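Beta-hydroxyacid dehydrogenase, 3-hydroxyisobutyrate dehydrogenase (Saccharomonospora xinjiangensis XJ-54, PDB 6GRL) probably acts as an S-selective, NADPH-dependent imine reductase that can carry out reductive amination. Local coordinates at residues Pro141-Ser146 with Arg167-Val172; Ser151-Arg156 with Gly180-Glu185. All coordinates share one frame; numbering follows the deposited sequence.

Contact 1. Residues Pro141-Ser146 with Arg167-Val172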
# COMPACT_ATOMS: atom_id res chain seq x y z
N PRO A 141 -0.24 -16.71 -1.05
CA PRO A 141 0.05 -17.87 -0.19
C PRO A 141 0.21 -17.52 1.28
O PRO A 141 0.16 -18.43 2.12
CB PRO A 141 1.35 -18.43 -0.77
CG PRO A 141 1.33 -18.01 -2.18
CD PRO A 141 0.73 -16.64 -2.16
N ASP A 142 0.40 -16.25 1.63
CA ASP A 142 0.61 -15.84 3.01
C ASP A 142 -0.64 -15.23 3.64
O ASP A 142 -0.57 -14.75 4.78
CB ASP A 142 1.77 -14.85 3.10
CG ASP A 142 3.10 -15.48 2.72
OD1 ASP A 142 3.23 -16.71 2.85
OD2 ASP A 142 4.00 -14.73 2.29
N VAL A 143 -1.77 -15.24 2.94
CA VAL A 143 -3.00 -14.70 3.50
C VAL A 143 -3.40 -15.53 4.72
O VAL A 143 -3.30 -16.76 4.72
CB VAL A 143 -4.12 -14.68 2.45
CG1 VAL A 143 -5.46 -14.34 3.08
CG2 VAL A 143 -3.78 -13.68 1.36
N GLY A 144 -3.83 -14.84 5.78
CA GLY A 144 -4.17 -15.49 7.02
C GLY A 144 -3.01 -15.69 7.97
O GLY A 144 -3.18 -16.33 9.01
N THR A 145 -1.83 -15.17 7.64
CA THR A 145 -0.64 -15.29 8.48
C THR A 145 -0.10 -13.90 8.79
O THR A 145 -0.61 -12.88 8.31
CB THR A 145 0.44 -16.14 7.80
OG1 THR A 145 1.13 -15.35 6.82
CG2 THR A 145 -0.18 -17.36 7.12
N SER A 146 0.97 -13.86 9.59
CA SER A 146 1.60 -12.61 9.97
C SER A 146 2.43 -11.99 8.85
O SER A 146 2.97 -10.89 9.05
CB SER A 146 2.49 -12.82 11.20
OG SER A 146 1.72 -13.25 12.31
N ARG A 167 -9.12 -9.16 10.51
CA ARG A 167 -7.84 -9.66 11.00
C ARG A 167 -7.67 -11.16 10.76
O ARG A 167 -6.58 -11.68 11.00
CB ARG A 167 -7.68 -9.36 12.50
CG ARG A 167 -8.63 -10.12 13.41
CD ARG A 167 -8.14 -10.12 14.85
NE ARG A 167 -8.48 -8.87 15.54
CZ ARG A 167 -9.27 -8.81 16.60
NH1 ARG A 167 -9.81 -9.91 17.11
NH2 ARG A 167 -9.53 -7.63 17.16
N GLU A 168 -8.71 -11.85 10.29
CA GLU A 168 -8.55 -13.23 9.85
C GLU A 168 -7.72 -13.34 8.58
O GLU A 168 -7.26 -14.44 8.26
CB GLU A 168 -9.92 -13.87 9.63
CG GLU A 168 -10.82 -13.87 10.86
CD GLU A 168 -12.19 -14.48 10.58
OE1 GLU A 168 -12.48 -14.80 9.41
OE2 GLU A 168 -12.97 -14.64 11.54
N LEU A 169 -7.51 -12.23 7.87
CA LEU A 169 -6.70 -12.24 6.66
C LEU A 169 -5.25 -11.86 6.91
O LEU A 169 -4.40 -12.09 6.04
CB LEU A 169 -7.30 -11.28 5.63
CG LEU A 169 -8.78 -11.51 5.29
CD1 LEU A 169 -9.26 -10.48 4.27
CD2 LEU A 169 -8.99 -12.92 4.77
N GLY A 170 -4.95 -11.28 8.07
CA GLY A 170 -3.60 -10.85 8.39
C GLY A 170 -3.65 -9.67 9.33
O GLY A 170 -4.67 -9.37 9.93
N GLY A 171 -2.50 -9.01 9.47
CA GLY A 171 -2.44 -7.79 10.26
C GLY A 171 -3.25 -6.68 9.61
O GLY A 171 -3.26 -6.52 8.39
N VAL A 172 -3.93 -5.89 10.44
CA VAL A 172 -4.90 -4.90 9.99
C VAL A 172 -4.65 -3.57 10.69
O VAL A 172 -4.37 -3.54 11.89
CB VAL A 172 -6.34 -5.39 10.23
CG1 VAL A 172 -7.34 -4.26 10.10
CG2 VAL A 172 -6.69 -6.52 9.28
O HOH W 1 -4.86 -13.94 10.66
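The flat peptide joining Leu-169 to Gly-170 receives the loop 141-146 on one face, Gly-144 N over the carbonyl and, on the same side, Thr-145 O beyond Gly-170 CA at 3.6 Å. Gly-144 is the third residue of a type II beta turn from Asp-142 to Thr-145. Its N lies 2.8 Å from Leu-169 O, with a nearly straight N-H (162°), but 61° out of the carbonyl plane, so the donor comes from above. The carbonyl of Glu-168, one residue earlier, takes a CH...O contact from Gly-144 CA, with Gly-144 CA 3.5 Å from Glu-168 O. At the backbone angles of Gly-144 a side chain would be driven against the carbonyl O of Val-143.

Besides these backbone contacts, one apolar pair meets. Val-143 has CG1 anti to its backbone N (chi1 171°), and the methyl reaches CD2 of Leu-169 at 4.2 Å, the two side chains side by side and pointing the same way; Val-143 touches Met-31 and Ala-34 of helix 30-41, and Leu-169 touches Ala-38 of the same helix. The carboxylate of Glu-168 turns from the loop to His-44. Within the turn, Asp-142 O accepts two bonds from one residue, from Thr-145 N and, at 2.7 Å, from Thr-145 OG1.

Contact 2. Residues Ser151-Arg156 with Gly180-Glu185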
# COMPACT_ATOMS: atom_id res chain seq x y z
N SER A 151 -4.30 -2.50 5.05
CA SER A 151 -4.63 -1.14 5.44
C SER A 151 -6.07 -0.84 5.04
O SER A 151 -6.50 -1.17 3.93
CB SER A 151 -3.69 -0.13 4.77
OG SER A 151 -2.35 -0.32 5.19
N PHE A 152 -6.82 -0.20 5.94
CA PHE A 152 -8.23 0.07 5.71
C PHE A 152 -8.53 1.55 5.94
O PHE A 152 -7.91 2.21 6.77
CB PHE A 152 -9.13 -0.78 6.60
CG PHE A 152 -9.16 -2.23 6.21
CD1 PHE A 152 -10.02 -2.67 5.22
CD2 PHE A 152 -8.33 -3.14 6.83
CE1 PHE A 152 -10.05 -4.00 4.86
CE2 PHE A 152 -8.36 -4.48 6.47
CZ PHE A 152 -9.22 -4.91 5.49
N SER A 153 -9.51 2.05 5.19
CA SER A 153 -10.03 3.39 5.38
C SER A 153 -11.52 3.39 5.06
O SER A 153 -12.02 2.53 4.33
CB SER A 153 -9.28 4.42 4.51
OG SER A 153 -9.16 3.98 3.17
N GLY A 154 -12.22 4.36 5.63
CA GLY A 154 -13.66 4.47 5.51
C GLY A 154 -14.28 4.72 6.86
O GLY A 154 -13.60 5.16 7.80
N SER A 155 -15.57 4.42 6.96
CA SER A 155 -16.30 4.66 8.20
C SER A 155 -15.66 3.92 9.37
O SER A 155 -15.41 2.71 9.29
CB SER A 155 -17.76 4.23 8.05
OG SER A 155 -18.37 4.06 9.31
N ARG A 156 -15.38 4.65 10.45
CA ARG A 156 -14.75 4.05 11.62
C ARG A 156 -15.68 3.04 12.29
O ARG A 156 -15.22 2.01 12.80
CB ARG A 156 -14.34 5.13 12.61
CG ARG A 156 -13.23 4.71 13.56
CD ARG A 156 -12.87 5.83 14.52
NE ARG A 156 -11.57 6.42 14.21
CZ ARG A 156 -11.40 7.56 13.55
NH1 ARG A 156 -10.18 8.01 13.31
NH2 ARG A 156 -12.45 8.24 13.12
N GLY A 180 -10.31 7.14 0.73
CA GLY A 180 -9.14 7.00 -0.10
C GLY A 180 -7.82 6.88 0.63
O GLY A 180 -6.78 6.75 -0.03
N LEU A 181 -7.81 6.88 1.96
CA LEU A 181 -6.55 6.93 2.70
C LEU A 181 -5.76 5.63 2.57
O LEU A 181 -4.52 5.67 2.56
CB LEU A 181 -6.81 7.24 4.17
CG LEU A 181 -7.13 8.71 4.48
CD1 LEU A 181 -7.49 8.89 5.94
CD2 LEU A 181 -5.97 9.60 4.08
N ALA A 182 -6.43 4.48 2.50
CA ALA A 182 -5.71 3.23 2.32
C ALA A 182 -5.01 3.20 0.97
O ALA A 182 -3.89 2.69 0.85
CB ALA A 182 -6.67 2.04 2.46
N ALA A 183 -5.66 3.74 -0.07
CA ALA A 183 -5.03 3.83 -1.38
C ALA A 183 -3.86 4.81 -1.36
O ALA A 183 -2.85 4.59 -2.03
CB ALA A 183 -6.06 4.24 -2.43
N VAL A 184 -4.00 5.91 -0.61
CA VAL A 184 -2.88 6.85 -0.45
C VAL A 184 -1.70 6.15 0.20
O VAL A 184 -0.56 6.27 -0.26
CB VAL A 184 -3.32 8.08 0.36
CG1 VAL A 184 -2.12 8.95 0.69
CG2 VAL A 184 -4.36 8.87 -0.40
N GLU A 185 -1.96 5.42 1.29
CA GLU A 185 -0.90 4.71 1.99
C GLU A 185 -0.19 3.73 1.07
O GLU A 185 1.05 3.66 1.03
CB GLU A 185 -1.48 3.98 3.21
CG GLU A 185 -0.45 3.30 4.09
CD GLU A 185 0.25 4.26 5.03
OE1 GLU A 185 -0.31 5.35 5.29
OE2 GLU A 185 1.34 3.92 5.52
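Strand 149-154 of the Rossmann-type domain meets the first turn of the long helix 181-209, which leads into the C-terminal helical domain. The axes of the short pieces 151-154 and 181-185 come within 7.0 Å and run at 145°, closer to antiparallel than to crossed. Side chains alternate along the strand: Ser-151 and Ser-153 point toward the helix, whereas Phe-152 points away, and its ring packs on Phe-159 and Leu-166 of helix 156-166.

The polar link is the hydroxyl of Ser-153. Its OG sits between the backbone N and the carbonyl carbon (chi1 48°), and there it accepts the N-H of Ala-182 at 2.9 Å, with an angle of 158° at the hydrogen. The same hydroxyl bonds to Ala-179 O, so one oxygen spans the residues just before the helix and one of its first N-H groups. An alanine in place of Ser-153 would probably cost Ala-182 N and Ala-179 O this shared partner and loosen the helix start from the strand.

The Ala-182 methyl, CB, packs close to the bond, 3.2 Å from Ser-153 OG and 3.5 Å from Ser-151 O, while Leu-181 CB lies 3.8 Å from Ser-153 CB. One turn on, Glu-185 brings CG to 4.2 Å from Ser-151 OG; its carboxylate is taken up by Gln-189 in the next turn. Further back, Gly-180 N is bonded to Asp-178 OD1, another link in the turn before the helix. Docking the outgoing helix against a sheet strand in this way is consistent with the architecture of imine reductases and their beta-hydroxyacid dehydrogenase relatives, a Rossmann-type domain joined by a long helix to a helical C-terminal domain.

Contact 1 and contact 2 alternate along the chain: 141-146, 151-156, 167-172, then 180-185. Their centres lie about 18 Å apart, yet they touch through neighbouring strands of one sheet, the side chain of Val-172 packing on the ring of Phe-152. Strand 171-174 then leads through the short loop 175-180 to helix 181-209. Contact 1 is nearer the surface, its centre about 15 Å from that of the chain; contact 2, at about 10 Å, is more buried and joins the two domains. Val-143 of contact 1 lies near, without touching, the glycine-rich Gly-27, Gly-29, Gly-32 turn, which probably belongs to the NADP site; the structure is the apo form.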